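Diphthine synthase (Entamoeba histolytica, PDB 3I4T) probably transfers methyl groups from S-adenosylmethionine to a modified histidine of elongation factor 2 during diphthamide synthesis, as expected of a diphthine synthase. Local coordinates at residues Gly238-Ala243 against Tyr260-Pro265; Pro206-Ile211 against Ala264-Leu269; Ser133-Ile138 against His179-Leu184. All coordinates share one frame; numbering follows the deposited sequence.

Contact 1: residues Gly238-Ala243 against Tyr260-Pro265; sequences GMARVA and YDFGAP
R241 reaches the carbonyls of F262 and A264 through a first torsion that sets CG anti to the carbonyl carbon (chi1 -56°), followed by a bend at chi3 (-61°) that brings the guanidinium up to the 260-265 loop. NH1 is bonded twice: to A264 O at 2.7 Å, on a lone pair in the carbonyl plane, and more straightly to F262 O at 2.8 Å (N-H...O 160°). Both oxygens lie nearly in the guanidinium plane, so the group is gripped at its edge. A weak bond from NH2 to F262 O, at 3.2 Å, adds a second grip on that acceptor, while R241 NE bonds D246 O. The loop is shaped here by an Asx turn, in which D261 OD1 accepts from G263 N at 3.0 Å, met from above the carboxylate plane; the loop then runs into strand 267-271, which pairs with strand 235-240. Within the turn, the F262 ring lies obliquely against the strand backbone, with CE1 3.8 Å from G238 C, where glycine leaves room for it. Y260 CD2 lies over the centre of one ring face. Nearer the arginine, A240 CB rests 3.5 Å from F262 O and 4.2 Å from F262 CB.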
loop_
_atom_site.group_PDB
_atom_site.type_symbol
_atom_site.label_atom_id
_atom_site.label_comp_id
_atom_site.label_asym_id
_atom_site.label_seq_id
_atom_site.Cartn_x
_atom_site.Cartn_y
_atom_site.Cartn_z
ATOM N N GLY A 238 -9.264 6.513 14.954
ATOM C CA GLY A 238 -9.268 7.752 14.212
ATOM C C GLY A 238 -7.832 8.060 13.869
ATOM O O GLY A 238 -6.944 7.947 14.724
ATOM N N MET A 239 -7.589 8.427 12.616
ATOM C CA MET A 239 -6.239 8.738 12.187
ATOM C C MET A 239 -6.202 10.016 11.386
ATOM O O MET A 239 -6.957 10.183 10.431
ATOM C CB MET A 239 -5.654 7.584 11.375
ATOM C CG MET A 239 -5.632 6.265 12.146
ATOM S SD MET A 239 -4.845 4.978 11.198
ATOM C CE MET A 239 -3.115 5.303 11.518
ATOM N N ALA A 240 -5.316 10.917 11.790
ATOM C CA ALA A 240 -5.147 12.188 11.107
ATOM C C ALA A 240 -3.692 12.356 10.695
ATOM O O ALA A 240 -2.788 12.060 11.468
ATOM C CB ALA A 240 -5.584 13.331 12.013
ATOM N N ARG A 241 -3.482 12.845 9.478
ATOM C CA ARG A 241 -2.149 13.148 8.953
ATOM C C ARG A 241 -1.190 11.945 9.020
ATOM O O ARG A 241 -0.061 12.049 9.505
ATOM C CB ARG A 241 -1.576 14.404 9.629
ATOM C CG ARG A 241 -2.495 15.611 9.484
ATOM C CD ARG A 241 -2.104 16.795 10.354
ATOM N NE ARG A 241 -2.135 16.493 11.785
ATOM C CZ ARG A 241 -3.229 16.446 12.539
ATOM N NH1 ARG A 241 -4.433 16.651 12.021
ATOM N NH2 ARG A 241 -3.116 16.169 13.829
ATOM N N VAL A 242 -1.648 10.805 8.515
ATOM C CA VAL A 242 -0.844 9.588 8.507
ATOM C C VAL A 242 0.485 9.823 7.787
ATOM O O VAL A 242 0.529 10.438 6.719
ATOM C CB VAL A 242 -1.632 8.389 7.908
ATOM C CG1 VAL A 242 -0.783 7.144 7.825
ATOM C CG2 VAL A 242 -2.870 8.102 8.756
ATOM N N ALA A 243 1.568 9.375 8.414
ATOM C CA ALA A 243 2.910 9.475 7.842
ATOM C C ALA A 243 3.465 10.907 7.821
ATOM O O ALA A 243 4.527 11.153 7.246
ATOM C CB ALA A 243 2.947 8.845 6.433
ATOM N N TYR A 260 -13.938 14.251 19.547
ATOM C CA TYR A 260 -12.515 14.480 19.651
ATOM C C TYR A 260 -12.030 15.411 18.524
ATOM O O TYR A 260 -12.448 15.278 17.377
ATOM C CB TYR A 260 -11.781 13.137 19.628
ATOM C CG TYR A 260 -10.335 13.242 20.011
ATOM C CD1 TYR A 260 -9.922 12.983 21.309
ATOM C CD2 TYR A 260 -9.378 13.604 19.071
ATOM C CE1 TYR A 260 -8.583 13.088 21.665
ATOM C CE2 TYR A 260 -8.053 13.712 19.407
ATOM C CZ TYR A 260 -7.653 13.456 20.703
ATOM O OH TYR A 260 -6.317 13.564 21.021
ATOM N N ASP A 261 -11.158 16.357 18.870
ATOM C CA ASP A 261 -10.571 17.276 17.901
ATOM C C ASP A 261 -9.307 16.669 17.297
ATOM O O ASP A 261 -8.300 16.525 17.984
ATOM C CB ASP A 261 -10.256 18.620 18.582
ATOM C CG ASP A 261 -9.618 19.655 17.632
ATOM O OD1 ASP A 261 -9.500 19.419 16.403
ATOM O OD2 ASP A 261 -9.230 20.730 18.136
ATOM N N PHE A 262 -9.367 16.333 16.012
ATOM C CA PHE A 262 -8.270 15.659 15.317
ATOM C C PHE A 262 -7.361 16.610 14.532
ATOM O O PHE A 262 -6.326 16.185 13.986
ATOM C CB PHE A 262 -8.818 14.568 14.382
ATOM C CG PHE A 262 -9.238 13.311 15.097
ATOM C CD1 PHE A 262 -8.334 12.269 15.286
ATOM C CD2 PHE A 262 -10.532 13.180 15.595
ATOM C CE1 PHE A 262 -8.709 11.115 15.954
ATOM C CE2 PHE A 262 -10.932 12.027 16.259
ATOM C CZ PHE A 262 -10.022 10.990 16.448
ATOM N N GLY A 263 -7.733 17.888 14.468
ATOM C CA GLY A 263 -6.921 18.872 13.747
ATOM C C GLY A 263 -7.170 18.914 12.247
ATOM O O GLY A 263 -8.260 18.587 11.784
ATOM N N ALA A 264 -6.150 19.323 11.495
ATOM C CA ALA A 264 -6.242 19.491 10.050
ATOM C C ALA A 264 -6.300 18.148 9.284
ATOM O O ALA A 264 -5.753 17.147 9.749
ATOM C CB ALA A 264 -5.076 20.321 9.569
ATOM N N PRO A 265 -6.941 18.131 8.096
ATOM C CA PRO A 265 -6.978 16.920 7.267
ATOM C C PRO A 265 -5.553 16.535 6.839
ATOM O O PRO A 265 -4.640 17.346 7.021
ATOM C CB PRO A 265 -7.792 17.362 6.046
ATOM C CG PRO A 265 -7.579 18.852 5.960
ATOM C CD PRO A 265 -7.575 19.279 7.413
#

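Contact 2: residues Pro206-Ile211 against Ala264-Leu269; sequences PRYMTI and APMHCL
Y208 and P265 make one apolar contact: their side chains cross at about a right angle, with Y208 CB 3.6 Å from P265 CB. The same proline makes a CH-pi contact, its CG lying over one face of the tyrosine ring, 4.2 Å from the ring centroid and 28° off the normal. M266, which follows a cis peptide bond, bends at chi3 and brings its CE to the ring edge, 4.0 Å from Y208 CE1. Farther along, I211 lies across H267, with CG1 3.7 Å and CD1 3.8 Å from H267 CB.

The polar interactions centre on the H267 imidazole. Its CG is anti to the carbonyl carbon (chi1 -63°), which carries ND1 to the backbone of I211; I211 N meets it at the ring edge, near the plane, in a weak but straight bond of 3.3 Å (165°). The other nitrogen, H267 NE2, has weak bonds to A264 O (3.3 Å) and to G263 O. T210 is the N-cap of helix 211-225 and its OG1 accepts from Q213 N, so T210 and H267 together take up two amides of the first helical turn.

Around this join, H267 also packs on A240 of strand 235-240 and L184 of strand 180-187, I211 touches F262, and strand 180-187 pairs with both 207-208 and 267-271.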
loop_
_atom_site.group_PDB
_atom_site.type_symbol
_atom_site.label_atom_id
_atom_site.label_comp_id
_atom_site.label_asym_id
_atom_site.label_seq_id
_atom_site.Cartn_x
_atom_site.Cartn_y
_atom_site.Cartn_z
ATOM N N PRO A 206 -11.457 23.736 -0.917
ATOM C CA PRO A 206 -11.695 22.303 -0.716
ATOM C C PRO A 206 -12.092 21.923 0.715
ATOM O O PRO A 206 -11.429 22.311 1.680
ATOM C CB PRO A 206 -10.350 21.671 -1.105
ATOM C CG PRO A 206 -9.811 22.594 -2.122
ATOM C CD PRO A 206 -10.178 23.966 -1.616
ATOM N N ARG A 207 -13.179 21.171 0.825
ATOM C CA ARG A 207 -13.727 20.774 2.111
ATOM C C ARG A 207 -13.405 19.298 2.340
ATOM O O ARG A 207 -13.798 18.434 1.566
ATOM C CB ARG A 207 -15.243 21.049 2.144
ATOM C CG ARG A 207 -15.858 21.149 3.537
ATOM C CD ARG A 207 -17.282 21.730 3.494
ATOM N NE ARG A 207 -18.331 20.769 3.108
ATOM C CZ ARG A 207 -18.973 20.764 1.936
ATOM N NH1 ARG A 207 -18.681 21.662 0.999
ATOM N NH2 ARG A 207 -19.915 19.856 1.694
ATOM N N TYR A 208 -12.654 19.028 3.396
ATOM C CA TYR A 208 -12.281 17.671 3.754
ATOM C C TYR A 208 -13.187 17.157 4.858
ATOM O O TYR A 208 -13.380 17.828 5.877
ATOM C CB TYR A 208 -10.836 17.639 4.227
ATOM C CG TYR A 208 -9.830 17.798 3.122
ATOM C CD1 TYR A 208 -9.135 16.685 2.638
ATOM C CD2 TYR A 208 -9.554 19.057 2.563
ATOM C CE1 TYR A 208 -8.196 16.812 1.624
ATOM C CE2 TYR A 208 -8.622 19.197 1.536
ATOM C CZ TYR A 208 -7.949 18.064 1.072
ATOM O OH TYR A 208 -7.025 18.160 0.054
ATOM N N MET A 209 -13.750 15.969 4.653
ATOM C CA MET A 209 -14.566 15.347 5.682
ATOM C C MET A 209 -13.694 14.986 6.864
ATOM O O MET A 209 -12.555 14.551 6.696
ATOM C CB MET A 209 -15.278 14.105 5.145
ATOM C CG MET A 209 -16.112 13.371 6.189
ATOM S SD MET A 209 -17.000 11.977 5.498
ATOM C CE MET A 209 -18.420 12.798 4.771
ATOM N N THR A 210 -14.244 15.177 8.056
ATOM C CA THR A 210 -13.580 14.815 9.301
ATOM C C THR A 210 -14.034 13.458 9.813
ATOM O O THR A 210 -15.116 12.971 9.486
ATOM C CB THR A 210 -13.891 15.845 10.415
ATOM O OG1 THR A 210 -15.302 15.827 10.698
ATOM C CG2 THR A 210 -13.470 17.249 9.997
ATOM N N ILE A 211 -13.190 12.858 10.642
ATOM C CA ILE A 211 -13.551 11.698 11.440
ATOM C C ILE A 211 -14.869 11.917 12.196
ATOM O O ILE A 211 -15.694 10.997 12.277
ATOM C CB ILE A 211 -12.401 11.378 12.414
ATOM C CG1 ILE A 211 -11.275 10.664 11.660
ATOM C CG2 ILE A 211 -12.880 10.560 13.619
ATOM C CD1 ILE A 211 -9.903 10.798 12.306
ATOM N N ALA A 264 -6.150 19.323 11.495
ATOM C CA ALA A 264 -6.242 19.491 10.050
ATOM C C ALA A 264 -6.300 18.148 9.284
ATOM O O ALA A 264 -5.753 17.147 9.749
ATOM C CB ALA A 264 -5.076 20.321 9.569
ATOM N N PRO A 265 -6.941 18.131 8.096
ATOM C CA PRO A 265 -6.978 16.920 7.267
ATOM C C PRO A 265 -5.553 16.535 6.839
ATOM O O PRO A 265 -4.640 17.346 7.021
ATOM C CB PRO A 265 -7.792 17.362 6.046
ATOM C CG PRO A 265 -7.579 18.852 5.960
ATOM C CD PRO A 265 -7.575 19.279 7.413
ATOM N N MET A 266 -5.335 15.349 6.264
ATOM C CA MET A 266 -6.359 14.383 5.875
ATOM C C MET A 266 -6.717 13.450 7.036
ATOM O O MET A 266 -5.853 13.108 7.846
ATOM C CB MET A 266 -5.812 13.558 4.709
ATOM C CG MET A 266 -6.852 12.899 3.802
ATOM S SD MET A 266 -6.081 12.256 2.277
ATOM C CE MET A 266 -5.575 13.799 1.483
ATOM N N HIS A 267 -7.987 13.047 7.110
ATOM C CA HIS A 267 -8.433 12.070 8.115
ATOM C C HIS A 267 -8.916 10.770 7.468
ATOM O O HIS A 267 -9.388 10.773 6.328
ATOM C CB HIS A 267 -9.602 12.592 8.965
ATOM C CG HIS A 267 -9.304 13.803 9.792
ATOM N ND1 HIS A 267 -10.288 14.461 10.505
ATOM C CD2 HIS A 267 -8.158 14.489 10.016
ATOM C CE1 HIS A 267 -9.760 15.494 11.135
ATOM N NE2 HIS A 267 -8.469 15.536 10.851
ATOM N N CYS A 268 -8.809 9.675 8.222
ATOM C CA CYS A 268 -9.489 8.427 7.903
ATOM C C CYS A 268 -9.748 7.607 9.163
ATOM O O CYS A 268 -9.190 7.887 10.226
ATOM C CB CYS A 268 -8.706 7.593 6.885
ATOM S SG CYS A 268 -7.145 6.986 7.512
ATOM N N LEU A 269 -10.585 6.584 9.016
ATOM C CA LEU A 269 -11.053 5.777 10.122
ATOM C C LEU A 269 -10.758 4.303 9.879
ATOM O O LEU A 269 -10.880 3.811 8.755
ATOM C CB LEU A 269 -12.569 5.969 10.273
ATOM C CG LEU A 269 -13.245 5.343 11.486
ATOM C CD1 LEU A 269 -12.773 6.002 12.761
ATOM C CD2 LEU A 269 -14.737 5.465 11.354
#

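Contact 3: residues Ser133-Ile138 against His179-Leu184; sequences SIMNAI and HTLVLL
M135 and L181 mark the closest approach of the backbones, their CA atoms 7.9 Å apart, while those of I134 and L183 are 9.3 Å apart, so the short helix 134-137 meets strand 180-187 through side chains alone. L181 and L183 both point at the helix from the same side of the strand. L181, with CG anti to the backbone N (chi1 170°), sends one methyl to each of two partners: CD2 touches M135 CG at 3.8 Å, and CD1 meets I138 CD1 at 3.9 Å. L183 divides its tip likewise, CD2 lying 4.0 Å from I134 CG2 and CD1 4.2 Å from M135 CE. The bends at chi2 and chi3 of M135 fold its chain so that CG serves one leucine and CE the other, crossing both at about a right angle. I134 and L183 instead run past each other in opposite directions. The helix start is fixed separately: S133, the N-cap, accepts at OG from M135 N at 3.0 Å. Y146 of the second subunit packs on M135 and L183, which places the contact at the subunit interface. The contact itself is purely apolar, so it depends on shape fit and imposes no directional bond.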
loop_
_atom_site.group_PDB
_atom_site.type_symbol
_atom_site.label_atom_id
_atom_site.label_comp_id
_atom_site.label_asym_id
_atom_site.label_seq_id
_atom_site.Cartn_x
_atom_site.Cartn_y
_atom_site.Cartn_z
ATOM N N SER A 133 1.551 4.898 0.350
ATOM C CA SER A 133 0.126 5.040 0.160
ATOM C C SER A 133 -0.525 4.984 1.527
ATOM O O SER A 133 -0.036 4.288 2.425
ATOM C CB SER A 133 -0.386 3.892 -0.712
ATOM O OG SER A 133 -1.752 3.609 -0.472
ATOM N N ILE A 134 -1.649 5.680 1.673
ATOM C CA ILE A 134 -2.412 5.653 2.916
ATOM C C ILE A 134 -2.798 4.210 3.249
ATOM O O ILE A 134 -2.858 3.827 4.416
ATOM C CB ILE A 134 -3.638 6.641 2.894
ATOM C CG1 ILE A 134 -4.188 6.856 4.303
ATOM C CG2 ILE A 134 -4.756 6.173 1.956
ATOM C CD1 ILE A 134 -3.439 7.923 5.079
ATOM N N MET A 135 -3.001 3.405 2.212
ATOM C CA MET A 135 -3.387 2.008 2.375
ATOM C C MET A 135 -2.358 1.118 3.092
ATOM O O MET A 135 -2.739 0.235 3.852
ATOM C CB MET A 135 -3.768 1.421 1.030
ATOM C CG MET A 135 -5.171 0.828 1.027
ATOM S SD MET A 135 -6.088 1.297 -0.460
ATOM C CE MET A 135 -6.081 3.093 -0.315
ATOM N N ASN A 136 -1.065 1.337 2.863
ATOM C CA ASN A 136 -0.059 0.651 3.664
ATOM C C ASN A 136 0.261 1.411 4.959
ATOM O O ASN A 136 0.389 0.808 6.037
ATOM C CB ASN A 136 1.207 0.267 2.856
ATOM C CG ASN A 136 1.673 1.356 1.886
ATOM O OD1 ASN A 136 1.013 1.626 0.885
ATOM N ND2 ASN A 136 2.829 1.968 2.167
ATOM N N ALA A 137 0.333 2.739 4.860
ATOM C CA ALA A 137 0.754 3.589 5.980
ATOM C C ALA A 137 -0.055 3.431 7.273
ATOM O O ALA A 137 0.483 3.623 8.366
ATOM C CB ALA A 137 0.770 5.037 5.550
ATOM N N ILE A 138 -1.346 3.110 7.141
ATOM C CA ILE A 138 -2.252 2.902 8.281
ATOM C C ILE A 138 -1.820 1.705 9.151
ATOM O O ILE A 138 -2.399 1.441 10.212
ATOM C CB ILE A 138 -3.745 2.700 7.828
ATOM C CG1 ILE A 138 -3.821 1.633 6.740
ATOM C CG2 ILE A 138 -4.357 4.017 7.370
ATOM C CD1 ILE A 138 -5.126 0.911 6.670
ATOM N N HIS A 179 -10.630 -6.333 9.006
ATOM C CA HIS A 179 -10.635 -4.909 9.368
ATOM C C HIS A 179 -11.115 -4.077 8.189
ATOM O O HIS A 179 -11.053 -4.529 7.049
ATOM C CB HIS A 179 -9.238 -4.415 9.794
ATOM C CG HIS A 179 -8.575 -5.256 10.847
ATOM N ND1 HIS A 179 -9.243 -5.741 11.953
ATOM C CD2 HIS A 179 -7.291 -5.672 10.975
ATOM C CE1 HIS A 179 -8.406 -6.443 12.699
ATOM N NE2 HIS A 179 -7.213 -6.412 12.131
ATOM N N THR A 180 -11.574 -2.853 8.465
ATOM C CA THR A 180 -11.973 -1.927 7.412
ATOM C C THR A 180 -11.225 -0.591 7.477
ATOM O O THR A 180 -11.075 0.013 8.549
ATOM C CB THR A 180 -13.520 -1.664 7.405
ATOM O OG1 THR A 180 -14.238 -2.906 7.403
ATOM C CG2 THR A 180 -13.932 -0.861 6.185
ATOM N N LEU A 181 -10.761 -0.144 6.308
ATOM C CA LEU A 181 -10.272 1.211 6.123
ATOM C C LEU A 181 -11.379 2.039 5.521
ATOM O O LEU A 181 -11.908 1.701 4.462
ATOM C CB LEU A 181 -9.056 1.237 5.193
ATOM C CG LEU A 181 -8.566 2.602 4.700
ATOM C CD1 LEU A 181 -8.012 3.465 5.858
ATOM C CD2 LEU A 181 -7.518 2.386 3.623
ATOM N N VAL A 182 -11.726 3.122 6.209
ATOM C CA VAL A 182 -12.776 4.025 5.777
ATOM C C VAL A 182 -12.149 5.323 5.255
ATOM O O VAL A 182 -11.608 6.118 6.021
ATOM C CB VAL A 182 -13.746 4.333 6.932
ATOM C CG1 VAL A 182 -14.918 5.179 6.439
ATOM C CG2 VAL A 182 -14.236 3.044 7.584
ATOM N N LEU A 183 -12.198 5.514 3.945
ATOM C CA LEU A 183 -11.688 6.740 3.335
ATOM C C LEU A 183 -12.791 7.789 3.324
ATOM O O LEU A 183 -13.956 7.458 3.162
ATOM C CB LEU A 183 -11.145 6.465 1.929
ATOM C CG LEU A 183 -9.931 5.526 1.855
ATOM C CD1 LEU A 183 -9.526 5.308 0.411
ATOM C CD2 LEU A 183 -8.740 6.063 2.659
ATOM N N LEU A 184 -12.419 9.045 3.540
ATOM C CA LEU A 184 -13.397 10.129 3.723
ATOM C C LEU A 184 -13.409 11.058 2.506
ATOM O O LEU A 184 -12.458 11.084 1.729
ATOM C CB LEU A 184 -13.120 10.916 5.019
ATOM C CG LEU A 184 -12.895 10.137 6.323
ATOM C CD1 LEU A 184 -12.796 11.079 7.535
ATOM C CD2 LEU A 184 -13.966 9.095 6.555
#

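How the contacts relate
From the N terminus, contact 3 comes first, closing a loop of 40 residues between helix 134-137 and strand 180-187 before either other contact opens. Contact 2 then opens at 206-211 and closes at 264-269, a longer loop of 52 residues. Contact 1, from 238-243 to 260-265, opens within it and ends on the same stretch, the two sharing A264 and P265. Strand 267-271, part of contact 2, pairs with the strands of the other two: with 235-240 through M239 N to C268 O (2.9 Å) and with 180-187 through V182 N to L269 O (2.8 Å). V242 of contact 1 packs on I134 and A137, so the loop after strand 235-240 also meets helix 134-137.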